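PDB 3IPJ: PTS system, IIabc component from Clostridium difficile, which probably works, through its EIIB domain seen here, in phosphotransferase-system uptake of a sugar, perhaps trehalose, passing a phosphoryl group from a cysteine to the sugar. Local coordinates for residues V50-K54 with I65-I71. Coordinates in Å, arbitrary orientation, origin at the centre of the assembly. Residue numbers count along the deposited sequence, not the author numbering.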
loop_
_atom_site.group_PDB
_atom_site.type_symbol
_atom_site.label_atom_id
_atom_site.label_comp_id
_atom_site.label_asym_id
_atom_site.label_seq_id
_atom_site.Cartn_x
_atom_site.Cartn_y
_atom_site.Cartn_z
ATOM N N VAL A 50 -8.352 7.851 4.382
ATOM C CA VAL A 50 -6.945 8.123 4.639
ATOM C C VAL A 50 -6.416 9.299 3.747
ATOM O O VAL A 50 -6.807 9.421 2.569
ATOM C CB VAL A 50 -6.147 6.834 4.452
ATOM C CG1 VAL A 50 -4.643 7.090 4.679
ATOM C CG2 VAL A 50 -6.720 5.733 5.427
ATOM N N ASP A 51 -5.598 10.187 4.339
ATOM C CA ASP A 51 -4.911 11.281 3.625
ATOM C C ASP A 51 -4.329 10.797 2.277
ATOM O O ASP A 51 -3.657 9.729 2.209
ATOM C CB ASP A 51 -3.821 11.850 4.556
ATOM C CG ASP A 51 -3.175 13.133 4.049
ATOM O OD1 ASP A 51 -3.877 13.908 3.369
ATOM O OD2 ASP A 51 -1.962 13.377 4.367
ATOM N N GLU A 52 -4.632 11.562 1.225
ATOM C CA GLU A 52 -4.119 11.344 -0.114
ATOM C C GLU A 52 -4.791 10.210 -0.860
ATOM O O GLU A 52 -4.491 10.019 -2.050
ATOM C CB GLU A 52 -2.573 11.112 -0.115
ATOM C CG GLU A 52 -1.721 12.336 0.253
ATOM C CD GLU A 52 -2.243 13.642 -0.396
ATOM O OE1 GLU A 52 -2.583 13.680 -1.602
ATOM O OE2 GLU A 52 -2.316 14.667 0.333
ATOM N N VAL A 53 -5.663 9.438 -0.204
ATOM C CA VAL A 53 -6.295 8.305 -0.950
ATOM C C VAL A 53 -7.385 8.856 -1.868
ATOM O O VAL A 53 -8.368 9.429 -1.410
ATOM C CB VAL A 53 -6.877 7.216 -0.057
ATOM C CG1 VAL A 53 -7.591 6.172 -0.950
ATOM C CG2 VAL A 53 -5.777 6.578 0.845
ATOM N N LYS A 54 -7.215 8.683 -3.184
ATOM C CA LYS A 54 -8.134 9.254 -4.177
ATOM C C LYS A 54 -9.331 8.308 -4.394
ATOM O O LYS A 54 -10.487 8.780 -4.705
ATOM C CB LYS A 54 -7.403 9.476 -5.489
ATOM C CG LYS A 54 -6.311 10.517 -5.401
ATOM C CD LYS A 54 -5.726 10.684 -6.799
ATOM C CE LYS A 54 -4.418 11.498 -6.787
ATOM N NZ LYS A 54 -4.471 12.830 -5.975
ATOM N N ILE A 65 -4.939 1.075 -3.978
ATOM C CA ILE A 65 -5.220 2.326 -3.334
ATOM C C ILE A 65 -4.642 3.385 -4.215
ATOM O O ILE A 65 -3.426 3.407 -4.437
ATOM C CB ILE A 65 -4.500 2.391 -2.009
ATOM C CG1 ILE A 65 -5.014 1.222 -1.129
ATOM C CG2 ILE A 65 -4.636 3.764 -1.374
ATOM C CD1 ILE A 65 -4.042 0.117 -1.029
ATOM N N ILE A 66 -5.506 4.251 -4.755
ATOM C CA ILE A 66 -5.025 5.274 -5.689
ATOM C C ILE A 66 -4.462 6.444 -4.865
ATOM O O ILE A 66 -5.198 7.077 -4.097
ATOM C CB ILE A 66 -6.103 5.828 -6.605
ATOM C CG1 ILE A 66 -6.976 4.702 -7.199
ATOM C CG2 ILE A 66 -5.433 6.689 -7.689
ATOM C CD1 ILE A 66 -8.235 5.236 -7.984
ATOM N N LEU A 67 -3.159 6.706 -5.013
ATOM C CA LEU A 67 -2.491 7.794 -4.288
ATOM C C LEU A 67 -2.015 8.927 -5.232
ATOM O O LEU A 67 -1.810 10.066 -4.777
ATOM C CB LEU A 67 -1.301 7.206 -3.491
ATOM C CG LEU A 67 -1.754 6.376 -2.297
ATOM C CD1 LEU A 67 -0.618 5.567 -1.836
ATOM C CD2 LEU A 67 -2.168 7.302 -1.142
ATOM N N GLY A 68 -1.863 8.645 -6.522
ATOM C CA GLY A 68 -1.410 9.669 -7.453
ATOM C C GLY A 68 0.100 9.552 -7.634
ATOM O O GLY A 68 0.825 8.926 -6.825
ATOM N N THR A 69 0.610 10.133 -8.709
ATOM C CA THR A 69 2.058 10.106 -8.926
ATOM C C THR A 69 2.852 10.777 -7.778
ATOM O O THR A 69 2.367 11.748 -7.112
ATOM C CB THR A 69 2.428 10.805 -10.233
ATOM O OG1 THR A 69 2.056 12.187 -10.127
ATOM C CG2 THR A 69 1.732 10.121 -11.417
ATOM N N GLY A 70 4.080 10.299 -7.587
ATOM C CA GLY A 70 4.985 10.822 -6.580
ATOM C C GLY A 70 4.538 10.490 -5.160
ATOM O O GLY A 70 5.355 9.982 -4.367
ATOM N N ILE A 71 3.273 10.771 -4.800
ATOM C CA ILE A 71 2.769 10.371 -3.477
ATOM C C ILE A 71 2.819 8.823 -3.357
ATOM O O ILE A 71 3.185 8.319 -2.295
ATOM C CB ILE A 71 1.329 10.934 -3.198
ATOM C CG1 ILE A 71 1.245 12.458 -3.400
ATOM C CG2 ILE A 71 0.817 10.495 -1.812
ATOM C CD1 ILE A 71 2.134 13.246 -2.578
HETATM O O HOH W 1 -1.593 12.732 -5.560
#
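V50 opens a type II beta turn, closed by the hydrogen bond from V53 N to V50 O (3.0 Å); its side chain packs on helix 5-17. D51, exposed at the second position of the turn, forms with E52 salt bridges to K5. At E52, phi of 77° suits the third position of such a turn, and the aliphatic part of the side chain lies against the start of helix 71-79, with CG 3.8 Å from I71 CG2. V53 CG2 meets I65 CG2 at 3.8 Å and L67 CD2 at 4.2 Å. Here the turn joins the edge of the antiparallel EIIB sheet: strands 55-59 and 62-66 form a beta hairpin, and K54 N donates to I66 O (2.7 Å, 174°) just before strand 55-59 begins. Beyond that bond, K54 CE runs over G68 CA at 3.6 Å, where an ideal CB would clash, and one water bridges K54 NZ (2.9 Å) to L67 O (2.8 Å). The I66 side chain lies about 8 Å from that of C28, the predicted phosphocysteine.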